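Side-chain contact in succinate-semialdehyde dehydrogenase (Streptococcus pyogenes MGAS1882, PDB 4OGD), which oxidises succinic semialdehyde to succinate, using NADP+ as its cofactor: residues E46-K49 against A50-H53. Numbering follows the deposited sequence.
Sequences EERK and AQLH
Gln51 folds its side chain back over the turn that precedes it, its CG resting 3.1 Å from Glu47 O, the same carbonyl that receives the Gln51 N-H (2.8 Å, N to O). With CG beside its own backbone N (chi1 -71°) and the chain extended beyond, the amide runs back towards Glu47, where NE2 lies 3.8 Å from Glu47 CB. A water joins the two ends, accepting from Gln51 NE2 at 3.0 Å and donating to Glu47 OE1, which also hydrogen-bonds His44. Both polar ends thus reach water while their methylenes lie along the helix; exposed Ala50 suits a helix and shows solvent only a methyl.

The neighbouring face is packed. Branched Leu52 is buried against helix 136-148, where Arg48 NH2 hydrogen-bonds Ile147 O and NE bonds Phe146 O weakly; with Trp39 in cation-pi contact, this probably offsets the cost of burying the charge. On the face turned to helix 78-103, Lys49 bends at chi3 (60°) and its NZ forms salt bridges with Glu46 OE2 (2.9 Å, syn side) and Asp100, while His53, hydrogen-bonded to Asp93, sets CD2 3.4 Å from Lys49 O. The i to i+4 backbone bonds make this an alpha-helix, and its wet and buried faces make it amphipathic, docked within an aldehyde dehydrogenase fold.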
# COMPACT_ATOMS: atom_id res chain seq x y z
N GLU A 46 17.96 18.44 -9.59
CA GLU A 46 18.54 18.55 -10.93
C GLU A 46 19.76 17.64 -11.11
O GLU A 46 19.94 17.05 -12.17
CB GLU A 46 18.89 20.01 -11.26
CG GLU A 46 17.67 20.90 -11.47
CD GLU A 46 16.77 20.41 -12.60
OE1 GLU A 46 17.30 19.91 -13.61
OE2 GLU A 46 15.54 20.52 -12.48
N GLU A 47 20.58 17.50 -10.06
CA GLU A 47 21.70 16.57 -10.11
C GLU A 47 21.21 15.14 -10.30
O GLU A 47 21.75 14.40 -11.12
CB GLU A 47 22.54 16.67 -8.84
CG GLU A 47 23.33 17.94 -8.71
CD GLU A 47 24.06 18.02 -7.39
OE1 GLU A 47 23.66 17.31 -6.44
OE2 GLU A 47 25.04 18.78 -7.29
N ARG A 48 20.19 14.75 -9.54
CA ARG A 48 19.69 13.39 -9.66
C ARG A 48 19.07 13.15 -11.04
O ARG A 48 19.23 12.07 -11.61
CB ARG A 48 18.71 13.02 -8.53
CG ARG A 48 19.37 13.00 -7.17
CD ARG A 48 18.50 12.31 -6.10
NE ARG A 48 17.15 12.86 -6.04
CZ ARG A 48 16.82 13.93 -5.33
NH1 ARG A 48 17.75 14.58 -4.63
NH2 ARG A 48 15.57 14.37 -5.34
N LYS A 49 18.39 14.15 -11.58
CA LYS A 49 17.84 14.01 -12.93
C LYS A 49 18.95 13.77 -13.94
O LYS A 49 18.85 12.88 -14.79
CB LYS A 49 17.02 15.25 -13.33
CG LYS A 49 15.67 15.32 -12.64
CD LYS A 49 15.09 16.73 -12.67
CE LYS A 49 14.89 17.23 -14.08
NZ LYS A 49 14.22 18.57 -14.09
N ALA A 50 20.01 14.56 -13.85
CA ALA A 50 21.14 14.42 -14.77
C ALA A 50 21.83 13.08 -14.58
O ALA A 50 22.25 12.44 -15.55
CB ALA A 50 22.13 15.56 -14.57
N GLN A 51 21.98 12.66 -13.33
CA GLN A 51 22.63 11.38 -13.04
C GLN A 51 21.82 10.20 -13.57
O GLN A 51 22.38 9.24 -14.08
CB GLN A 51 22.87 11.25 -11.53
CG GLN A 51 23.98 12.18 -11.02
CD GLN A 51 23.83 12.53 -9.56
OE1 GLN A 51 23.02 11.94 -8.85
NE2 GLN A 51 24.62 13.50 -9.10
N LEU A 52 20.49 10.28 -13.47
CA LEU A 52 19.64 9.22 -14.01
C LEU A 52 19.69 9.16 -15.55
O LEU A 52 19.71 8.08 -16.13
CB LEU A 52 18.20 9.37 -13.50
CG LEU A 52 17.26 8.20 -13.79
CD1 LEU A 52 17.82 6.88 -13.26
CD2 LEU A 52 15.88 8.48 -13.20
N HIS A 53 19.71 10.32 -16.20
CA HIS A 53 19.98 10.34 -17.63
C HIS A 53 21.34 9.71 -17.95
O HIS A 53 21.48 9.03 -18.97
CB HIS A 53 19.90 11.77 -18.17
CG HIS A 53 18.51 12.26 -18.39
ND1 HIS A 53 17.59 11.57 -19.15
CD2 HIS A 53 17.88 13.38 -17.96
CE1 HIS A 53 16.45 12.25 -19.18
NE2 HIS A 53 16.60 13.35 -18.47
O HOH W 1 24.96 14.41 -6.30